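Side-chain contacts in PrgZ (Enterococcus faecalis, PDB 4FAJ), which binds a peptide pheromone outside the cell as a membrane-anchored, substrate-binding-protein receptor, and probably serves peptide uptake across the membrane: residues Gly328-Leu333 against Asp461-Leu466; Asn285-Gly290 against Asp308-Thr313; Gly93-Asp98 against Tyr121-Arg126. All coordinates share one frame; numbering follows the deposited sequence. Where two conformers were deposited one is given.

Contact 1: residues Gly328-Leu333 against Asp461-Leu466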
loop_
_atom_site.group_PDB
_atom_site.type_symbol
_atom_site.label_atom_id
_atom_site.label_comp_id
_atom_site.label_asym_id
_atom_site.label_seq_id
_atom_site.Cartn_x
_atom_site.Cartn_y
_atom_site.Cartn_z
ATOM N N GLY A 328 -5.246 11.607 -22.241
ATOM C CA GLY A 328 -5.408 12.457 -23.416
ATOM C C GLY A 328 -5.537 13.920 -23.031
ATOM O O GLY A 328 -5.250 14.802 -23.841
ATOM N N GLU A 329 -5.955 14.183 -21.790
ATOM C CA GLU A 329 -6.063 15.556 -21.289
ATOM C C GLU A 329 -4.722 16.276 -21.401
ATOM O O GLU A 329 -4.674 17.428 -21.831
ATOM C CB GLU A 329 -6.549 15.597 -19.830
ATOM C CG GLU A 329 -7.904 14.915 -19.557
ATOM C CD GLU A 329 -9.064 15.475 -20.380
ATOM O OE1 GLU A 329 -9.010 16.651 -20.815
ATOM O OE2 GLU A 329 -10.048 14.728 -20.585
ATOM N N ASN A 330 -3.634 15.600 -21.032
ATOM C CA ASN A 330 -2.308 16.192 -21.140
ATOM C C ASN A 330 -1.614 15.750 -22.424
ATOM O O ASN A 330 -1.317 14.566 -22.616
ATOM C CB ASN A 330 -1.455 15.861 -19.918
ATOM C CG ASN A 330 -0.156 16.648 -19.889
ATOM O OD1 ASN A 330 0.823 16.272 -20.524
ATOM N ND2 ASN A 330 -0.149 17.754 -19.156
ATOM N N LYS A 331 -1.328 16.724 -23.281
ATOM C CA LYS A 331 -0.781 16.462 -24.603
ATOM C C LYS A 331 0.669 15.996 -24.550
ATOM O O LYS A 331 1.069 15.151 -25.349
ATOM C CB LYS A 331 -0.908 17.711 -25.481
ATOM C CG LYS A 331 -2.340 18.230 -25.614
ATOM C CD LYS A 331 -3.313 17.103 -25.967
ATOM C CE LYS A 331 -4.559 17.622 -26.662
ATOM N NZ LYS A 331 -5.337 16.486 -27.237
ATOM N N LEU A 332 1.445 16.536 -23.610
ATOM C CA LEU A 332 2.825 16.103 -23.423
ATOM C C LEU A 332 2.912 14.626 -22.998
ATOM O O LEU A 332 3.640 13.848 -23.609
ATOM C CB LEU A 332 3.546 16.980 -22.395
ATOM C CG LEU A 332 4.110 18.324 -22.865
ATOM C CD1 LEU A 332 4.610 19.125 -21.669
ATOM C CD2 LEU A 332 5.241 18.129 -23.865
ATOM N N LEU A 333 2.169 14.236 -21.965
ATOM C CA LEU A 333 2.319 12.883 -21.391
ATOM C C LEU A 333 1.652 11.800 -22.231
ATOM O O LEU A 333 1.906 10.616 -22.038
ATOM C CB LEU A 333 1.812 12.843 -19.946
ATOM C CG LEU A 333 2.657 13.680 -18.978
ATOM C CD1 LEU A 333 2.100 13.617 -17.577
ATOM C CD2 LEU A 333 4.129 13.233 -19.006
ATOM N N ASP A 461 -6.928 14.311 -11.316
ATOM C CA ASP A 461 -6.713 15.756 -11.338
ATOM C C ASP A 461 -5.228 16.007 -11.077
ATOM O O ASP A 461 -4.833 16.581 -10.060
ATOM C CB ASP A 461 -7.599 16.430 -10.283
ATOM C CG ASP A 461 -7.550 17.953 -10.344
ATOM O OD1 ASP A 461 -7.000 18.519 -11.315
ATOM O OD2 ASP A 461 -8.079 18.593 -9.409
ATOM N N PHE A 462 -4.408 15.544 -12.010
ATOM C CA PHE A 462 -2.969 15.696 -11.916
ATOM C C PHE A 462 -2.316 15.514 -13.281
ATOM O O PHE A 462 -2.947 15.056 -14.231
ATOM C CB PHE A 462 -2.387 14.711 -10.901
ATOM C CG PHE A 462 -2.305 13.296 -11.399
ATOM C CD1 PHE A 462 -3.401 12.456 -11.325
ATOM C CD2 PHE A 462 -1.123 12.801 -11.938
ATOM C CE1 PHE A 462 -3.322 11.148 -11.781
ATOM C CE2 PHE A 462 -1.043 11.496 -12.396
ATOM C CZ PHE A 462 -2.143 10.672 -12.317
ATOM N N THR A 463 -1.048 15.874 -13.346
ATOM C CA THR A 463 -0.234 15.682 -14.524
ATOM C C THR A 463 0.819 14.617 -14.214
ATOM O O THR A 463 0.725 13.491 -14.717
ATOM C CB THR A 463 0.377 17.022 -14.943
ATOM O OG1 THR A 463 -0.692 17.910 -15.285
ATOM C CG2 THR A 463 1.317 16.859 -16.128
ATOM N N LEU A 464 1.785 14.963 -13.367
ATOM C CA LEU A 464 2.707 13.995 -12.779
ATOM C C LEU A 464 2.406 13.852 -11.295
ATOM O O LEU A 464 1.991 14.809 -10.623
ATOM C CB LEU A 464 4.166 14.439 -12.911
ATOM C CG LEU A 464 4.806 14.615 -14.274
ATOM C CD1 LEU A 464 6.135 15.329 -14.086
ATOM C CD2 LEU A 464 4.992 13.261 -14.951
ATOM N N SER A 465 2.702 12.673 -10.766
ATOM C CA SER A 465 2.504 12.404 -9.351
ATOM C C SER A 465 3.639 11.563 -8.771
ATOM O O SER A 465 3.967 10.511 -9.317
ATOM C CB SER A 465 1.186 11.666 -9.173
ATOM O OG SER A 465 1.016 11.224 -7.840
ATOM N N LEU A 466 4.216 12.022 -7.663
ATOM C CA LEU A 466 5.167 11.212 -6.905
ATOM C C LEU A 466 4.358 10.384 -5.921
ATOM O O LEU A 466 3.999 10.859 -4.835
ATOM C CB LEU A 466 6.175 12.081 -6.153
ATOM C CG LEU A 466 7.196 11.331 -5.290
ATOM C CD1 LEU A 466 7.958 10.318 -6.133
ATOM C CD2 LEU A 466 8.171 12.305 -4.638
#
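Leu333 and Thr463 meet at about a right angle, with the leucine branch CD1 set against the threonine carbonyl oxygen and methyl. Leu333 CD1 comes within 3.2 Å of Thr463 O, a tight approach of methyl to carbonyl oxygen, and within 3.6 Å of Thr463 CG2. Thr463 presents that methyl because CG2 stands anti to the backbone N while OG1 lies beside it (chi1 -63°). The same methyl also touches the amide of Asn330, about a right angle round from the leucine: ND2 is 3.5 Å from Thr463 CG2, again with the two side chains crossing nearly perpendicularly. Asn330 is the N-cap of the short helix 331-334, and its side chain is swung with CG away from its own backbone N (chi1 -170°). Its OD1 accepts from Leu333 N at 2.8 Å, with the donor in the carbonyl plane and an N-H...O angle of 159°. This bond holds the amide in place, and the threonine methyl rests against the nitrogen end of the same group. These contacts set the N-terminal end of the short helix against the start of strand 464-470, which runs between strands 311-324 and 412-418 in the mixed sheet of this solute-binding protein. At the first residue of the strand, Leu464 crosses Leu333 squarely, its CD2 lying 3.9 Å from CD1 and 4.1 Å from CD2 of Leu333. Met324 of strand 311-324 packs on both leucines, while Leu413 touches Thr463. Further along the strand, Leu466 packs against an aromatic side chain of the bound peptide.

Contact 2: residues Asn285-Gly290 against Asp308-Thr313; sequences NLYNDG and DKEYST
Tyr287 and Glu310 reach toward each other across a wide backbone gap, their CA atoms 11.1 Å apart, and meet through a single hydrogen bond. The second segment opens with Asp308, which shapes the chain ahead of that meeting. Its OD2 accepts from Glu310 N at 2.8 Å through the anti lone pair, forming an Asx turn. The same residues make a type I beta turn from Asp308 to Tyr311, with Lys309 at one of its two corners. Glu310 takes the other corner and carries the contact. Its chain runs out extended beyond CG (chi2 175°), bringing OE1 to 2.7 Å from Tyr287 OH, which donates the proton. The phenol comes in from above the carboxylate, 71° out of its plane, and the tyrosine ring is turned 81° against that plane. OE1 in turn sits at the ring edge, near the ring plane, 3.6 Å from Tyr287 CZ. The other carboxylate oxygen, OE2, is taken by Ser541 OG, which leaves both oxygens bonded and limits rotation of the group. Tyr311 then starts strand 311-324; Ser312 continues it with backbone bonding to Lys537, and Thr313 OG1 bonds to Asn358 O. On the other side, Tyr287 belongs to the last turn of helix 280-288, which ends in a Schellman motif at Gly290. Lys540 bonds to Tyr287 O and also makes a cation-pi contact with its ring. Buried against Ala295 and Leu538, the tyrosine thus joins the end of helix 280-288 to the turn that leads into strand 311-324, beside strands 294-297 and 528-539 of the mixed sheet.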
loop_
_atom_site.group_PDB
_atom_site.type_symbol
_atom_site.label_atom_id
_atom_site.label_comp_id
_atom_site.label_asym_id
_atom_site.label_seq_id
_atom_site.Cartn_x
_atom_site.Cartn_y
_atom_site.Cartn_z
ATOM N N ASN A 285 14.685 15.553 17.666
ATOM C CA ASN A 285 14.759 16.359 18.881
ATOM C C ASN A 285 13.794 15.845 19.956
ATOM O O ASN A 285 14.159 15.774 21.128
ATOM C CB ASN A 285 14.498 17.841 18.551
ATOM C CG ASN A 285 14.932 18.783 19.668
ATOM O OD1 ASN A 285 14.094 19.368 20.351
ATOM N ND2 ASN A 285 16.242 18.936 19.855
ATOM N N LEU A 286 12.573 15.484 19.552
ATOM C CA LEU A 286 11.600 14.843 20.449
ATOM C C LEU A 286 12.115 13.487 20.954
ATOM O O LEU A 286 12.064 13.193 22.153
ATOM C CB LEU A 286 10.254 14.662 19.731
ATOM C CG LEU A 286 9.467 15.964 19.524
ATOM C CD1 LEU A 286 8.287 15.713 18.589
ATOM C CD2 LEU A 286 8.993 16.577 20.842
ATOM N N TYR A 287 12.638 12.686 20.035
ATOM C CA TYR A 287 13.206 11.383 20.370
ATOM C C TYR A 287 14.331 11.500 21.411
ATOM O O TYR A 287 14.306 10.798 22.430
ATOM C CB TYR A 287 13.708 10.690 19.106
ATOM C CG TYR A 287 14.297 9.321 19.338
ATOM C CD1 TYR A 287 15.641 9.166 19.678
ATOM C CD2 TYR A 287 13.501 8.173 19.237
ATOM C CE1 TYR A 287 16.186 7.893 19.877
ATOM C CE2 TYR A 287 14.034 6.916 19.437
ATOM C CZ TYR A 287 15.371 6.779 19.764
ATOM O OH TYR A 287 15.885 5.516 19.958
ATOM N N ASN A 288 15.276 12.406 21.178
ATOM C CA ASN A 288 16.405 12.611 22.100
ATOM C C ASN A 288 15.984 13.149 23.459
ATOM O O ASN A 288 16.686 12.942 24.446
ATOM C CB ASN A 288 17.457 13.547 21.490
ATOM C CG ASN A 288 18.203 12.907 20.341
ATOM O OD1 ASN A 288 18.291 11.682 20.265
ATOM N ND2 ASN A 288 18.748 13.723 19.446
ATOM N N ASP A 289 14.843 13.831 23.511
ATOM C CA ASP A 289 14.301 14.308 24.783
ATOM C C ASP A 289 13.362 13.312 25.465
ATOM O O ASP A 289 12.813 13.621 26.524
ATOM C CB ASP A 289 13.582 15.651 24.588
ATOM C CG ASP A 289 14.533 16.795 24.265
ATOM O OD1 ASP A 289 15.763 16.662 24.440
ATOM O OD2 ASP A 289 14.034 17.850 23.835
ATOM N N GLY A 290 13.181 12.127 24.877
ATOM C CA GLY A 290 12.299 11.090 25.440
ATOM C C GLY A 290 10.810 11.350 25.218
ATOM O O GLY A 290 9.956 10.785 25.924
ATOM N N ASP A 308 24.489 4.866 15.044
ATOM C CA ASP A 308 23.899 4.828 16.377
ATOM C C ASP A 308 23.436 3.414 16.708
ATOM O O ASP A 308 22.980 2.678 15.833
ATOM C CB ASP A 308 22.716 5.797 16.460
ATOM C CG ASP A 308 22.263 6.054 17.882
ATOM O OD1 ASP A 308 22.618 7.111 18.422
ATOM O OD2 ASP A 308 21.545 5.215 18.459
ATOM N N LYS A 309 23.535 3.044 17.979
ATOM C CA LYS A 309 23.123 1.711 18.415
ATOM C C LYS A 309 21.628 1.473 18.216
ATOM O O LYS A 309 21.202 0.336 18.113
ATOM C CB LYS A 309 23.509 1.464 19.879
ATOM C CG LYS A 309 22.784 2.347 20.873
ATOM C CD LYS A 309 23.262 2.125 22.305
ATOM C CE LYS A 309 22.442 2.974 23.272
ATOM N NZ LYS A 309 22.462 4.414 22.915
ATOM N N GLU A 310 20.838 2.548 18.164
ATOM C CA GLU A 310 19.386 2.440 18.020
ATOM C C GLU A 310 18.885 2.662 16.577
ATOM O O GLU A 310 17.684 2.692 16.345
ATOM C CB GLU A 310 18.702 3.387 19.013
ATOM C CG GLU A 310 18.812 2.869 20.442
ATOM C CD GLU A 310 18.253 3.809 21.496
ATOM O OE1 GLU A 310 18.178 5.037 21.260
ATOM O OE2 GLU A 310 17.891 3.302 22.579
ATOM N N TYR A 311 19.815 2.784 15.634
ATOM C CA TYR A 311 19.513 2.931 14.200
ATOM C C TYR A 311 19.198 1.579 13.556
ATOM O O TYR A 311 19.854 0.576 13.848
ATOM C CB TYR A 311 20.726 3.549 13.478
ATOM C CG TYR A 311 20.548 3.764 11.974
ATOM C CD1 TYR A 311 20.941 2.791 11.050
ATOM C CD2 TYR A 311 19.997 4.948 11.481
ATOM C CE1 TYR A 311 20.787 2.997 9.661
ATOM C CE2 TYR A 311 19.837 5.162 10.111
ATOM C CZ TYR A 311 20.231 4.184 9.204
ATOM O OH TYR A 311 20.065 4.421 7.844
ATOM N N SER A 312 18.210 1.553 12.663
ATOM C CA SER A 312 18.027 0.397 11.774
ATOM C C SER A 312 17.505 0.868 10.420
ATOM O O SER A 312 16.862 1.900 10.342
ATOM C CB SER A 312 17.057 -0.611 12.389
ATOM O OG SER A 312 15.744 -0.079 12.468
ATOM N N THR A 313 17.819 0.128 9.359
ATOM C CA THR A 313 17.146 0.320 8.078
ATOM C C THR A 313 16.664 -1.028 7.568
ATOM O O THR A 313 17.372 -2.028 7.679
ATOM C CB THR A 313 18.036 1.003 7.024
ATOM O OG1 THR A 313 17.279 1.199 5.814
ATOM C CG2 THR A 313 19.256 0.172 6.716
#

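Contact 3: residues Gly93-Asp98 against Tyr121-Arg126; sequences GLYRLD and YTIVIR
Tyr95 meets Ile123 with the edge of its ring: Ile123 CD1 lies near the ring plane, 4.4 Å from Tyr95 CE2. Pro103, Ala108 and Pro112 add further packing around the tyrosine. The two side chains come from opposite directions, and the phenol oxygen comes up against both branches of the isoleucine, with OH 3.7 Å from Ile123 CG2 and 3.8 Å from Ile123 CG1. Although it lies against aliphatic carbons, this OH hydrogen-bonds to Gly110 O. With CG anti to the carbonyl carbon (chi1 -56°), the ring extends toward Ile123. Two antiparallel sheets approach each other here: the hairpin of strands 95-97 and 103-105, and the four-stranded sheet that holds strand 120-124. No hydrogen bond joins the two segments, so the contact is apolar packing. Leu94, just before its strand, splits its branches between two isoleucines, CD1 lying 4.3 Å from Ile123 CD1 and CD2 at the same distance from Ile125 CG1. Helix 139-150 covers this group, with Phe142 touching both Leu94 and Ile125 and Trp146 touching Leu94. From the neighbouring strand 190-194, Leu191 packs on Leu94 and Ile193 on Ile123.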
loop_
_atom_site.group_PDB
_atom_site.type_symbol
_atom_site.label_atom_id
_atom_site.label_comp_id
_atom_site.label_asym_id
_atom_site.label_seq_id
_atom_site.Cartn_x
_atom_site.Cartn_y
_atom_site.Cartn_z
ATOM N N GLY A 93 -8.400 -9.988 10.877
ATOM C CA GLY A 93 -9.043 -10.782 9.837
ATOM C C GLY A 93 -8.891 -12.274 10.081
ATOM O O GLY A 93 -8.494 -12.714 11.172
ATOM N N LEU A 94 -9.225 -13.058 9.069
ATOM C CA LEU A 94 -9.160 -14.512 9.187
ATOM C C LEU A 94 -7.736 -14.998 9.463
ATOM O O LEU A 94 -7.541 -15.943 10.244
ATOM C CB LEU A 94 -9.707 -15.180 7.933
ATOM C CG LEU A 94 -11.220 -15.030 7.724
ATOM C CD1 LEU A 94 -11.611 -15.490 6.333
ATOM C CD2 LEU A 94 -12.005 -15.794 8.786
ATOM N N TYR A 95 -6.771 -14.359 8.795
ATOM C CA TYR A 95 -5.347 -14.661 8.935
ATOM C C TYR A 95 -4.547 -13.378 9.218
ATOM O O TYR A 95 -4.992 -12.256 8.922
ATOM C CB TYR A 95 -4.817 -15.401 7.681
ATOM C CG TYR A 95 -5.610 -16.643 7.422
ATOM C CD1 TYR A 95 -5.291 -17.832 8.065
ATOM C CD2 TYR A 95 -6.751 -16.613 6.625
ATOM C CE1 TYR A 95 -6.054 -18.959 7.889
ATOM C CE2 TYR A 95 -7.524 -17.747 6.444
ATOM C CZ TYR A 95 -7.173 -18.911 7.075
ATOM O OH TYR A 95 -7.927 -20.037 6.926
ATOM N N ARG A 96 -3.384 -13.573 9.834
ATOM C CA ARG A 96 -2.458 -12.508 10.225
ATOM C C ARG A 96 -1.046 -12.981 9.864
ATOM O O ARG A 96 -0.689 -14.133 10.145
ATOM C CB ARG A 96 -2.548 -12.269 11.732
ATOM C CG ARG A 96 -1.631 -11.156 12.269
ATOM C CD ARG A 96 -1.489 -11.250 13.772
ATOM N NE ARG A 96 -2.730 -10.936 14.492
ATOM C CZ ARG A 96 -3.175 -9.708 14.768
ATOM N NH1 ARG A 96 -2.498 -8.623 14.388
ATOM N NH2 ARG A 96 -4.310 -9.560 15.442
ATOM N N LEU A 97 -0.251 -12.101 9.251
ATOM C CA LEU A 97 1.111 -12.463 8.854
ATOM C C LEU A 97 2.018 -12.708 10.046
ATOM O O LEU A 97 1.966 -11.988 11.058
ATOM C CB LEU A 97 1.734 -11.392 7.943
ATOM C CG LEU A 97 1.062 -11.133 6.597
ATOM C CD1 LEU A 97 1.999 -10.256 5.748
ATOM C CD2 LEU A 97 0.659 -12.411 5.836
ATOM N N ASP A 98 2.839 -13.745 9.936
ATOM C CA ASP A 98 3.858 -14.027 10.935
ATOM C C ASP A 98 5.162 -13.313 10.576
ATOM O O ASP A 98 5.230 -12.581 9.593
ATOM C CB ASP A 98 4.074 -15.546 11.106
ATOM C CG ASP A 98 4.640 -16.230 9.858
ATOM O OD1 ASP A 98 5.149 -15.538 8.941
ATOM O OD2 ASP A 98 4.561 -17.483 9.802
ATOM N N TYR A 121 -12.509 -23.212 -0.989
ATOM C CA TYR A 121 -11.858 -23.004 0.301
ATOM C C TYR A 121 -12.913 -23.052 1.403
ATOM O O TYR A 121 -13.885 -22.295 1.355
ATOM C CB TYR A 121 -11.175 -21.636 0.347
ATOM C CG TYR A 121 -9.853 -21.566 -0.387
ATOM C CD1 TYR A 121 -9.766 -21.868 -1.747
ATOM C CD2 TYR A 121 -8.691 -21.186 0.271
ATOM C CE1 TYR A 121 -8.557 -21.802 -2.430
ATOM C CE2 TYR A 121 -7.475 -21.119 -0.402
ATOM C CZ TYR A 121 -7.415 -21.428 -1.751
ATOM O OH TYR A 121 -6.210 -21.355 -2.416
ATOM N N THR A 122 -12.718 -23.928 2.383
ATOM C CA THR A 122 -13.595 -24.012 3.547
ATOM C C THR A 122 -12.816 -23.620 4.791
ATOM O O THR A 122 -11.732 -24.146 5.042
ATOM C CB THR A 122 -14.198 -25.426 3.716
ATOM O OG1 THR A 122 -14.982 -25.735 2.557
ATOM C CG2 THR A 122 -15.092 -25.504 4.962
ATOM N N ILE A 123 -13.370 -22.678 5.551
ATOM C CA ILE A 123 -12.671 -22.066 6.683
ATOM C C ILE A 123 -13.605 -22.022 7.887
ATOM O O ILE A 123 -14.789 -21.690 7.750
ATOM C CB ILE A 123 -12.221 -20.632 6.342
ATOM C CG1 ILE A 123 -11.260 -20.653 5.143
ATOM C CG2 ILE A 123 -11.600 -19.947 7.567
ATOM C CD1 ILE A 123 -11.104 -19.325 4.445
ATOM N N VAL A 124 -13.083 -22.355 9.059
ATOM C CA VAL A 124 -13.887 -22.337 10.281
ATOM C C VAL A 124 -13.417 -21.184 11.171
ATOM O O VAL A 124 -12.224 -21.049 11.436
ATOM C CB VAL A 124 -13.808 -23.685 11.042
ATOM C CG1 VAL A 124 -14.515 -23.584 12.391
ATOM C CG2 VAL A 124 -14.427 -24.810 10.211
ATOM N N ILE A 125 -14.363 -20.364 11.631
ATOM C CA ILE A 125 -14.073 -19.259 12.554
ATOM C C ILE A 125 -13.934 -19.812 13.970
ATOM O O ILE A 125 -14.770 -20.604 14.407
ATOM C CB ILE A 125 -15.193 -18.196 12.521
ATOM C CG1 ILE A 125 -15.156 -17.423 11.196
ATOM C CG2 ILE A 125 -15.082 -17.252 13.717
ATOM C CD1 ILE A 125 -16.499 -16.882 10.787
ATOM N N ARG A 126 -12.876 -19.415 14.689
ATOM C CA ARG A 126 -12.654 -19.962 16.026
ATOM C C ARG A 126 -13.759 -19.598 17.022
ATOM O O ARG A 126 -14.415 -18.551 16.906
ATOM C CB ARG A 126 -11.288 -19.560 16.606
ATOM C CG ARG A 126 -11.154 -18.108 17.058
ATOM C CD ARG A 126 -9.745 -17.831 17.655
ATOM N NE ARG A 126 -8.679 -18.114 16.688
ATOM C CZ ARG A 126 -7.695 -19.014 16.827
ATOM N NH1 ARG A 126 -7.571 -19.752 17.927
ATOM N NH2 ARG A 126 -6.804 -19.162 15.848
#

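Overall arrangement
From the N terminus, contact 3 comes first, closing a loop of 22 residues that contains two short strands and no helix; it joins the 95-97 hairpin to the four-stranded sheet. Contact 2 follows, closing 17 residues that hold strand 294-297 and helix 299-305. Contact 1 comes last and spans 127 residues, many of them helical. The three loops run in series, none nested and none crossing. Contacts 1 and 2 share the large mixed sheet: strand 311-324 starts in contact 2, leads on toward helix 331-334, and neighbours strand 464-470 of contact 1. Their centres lie about 40 Å apart, while contacts 1 and 3 lie on opposite sides of the chain's centre.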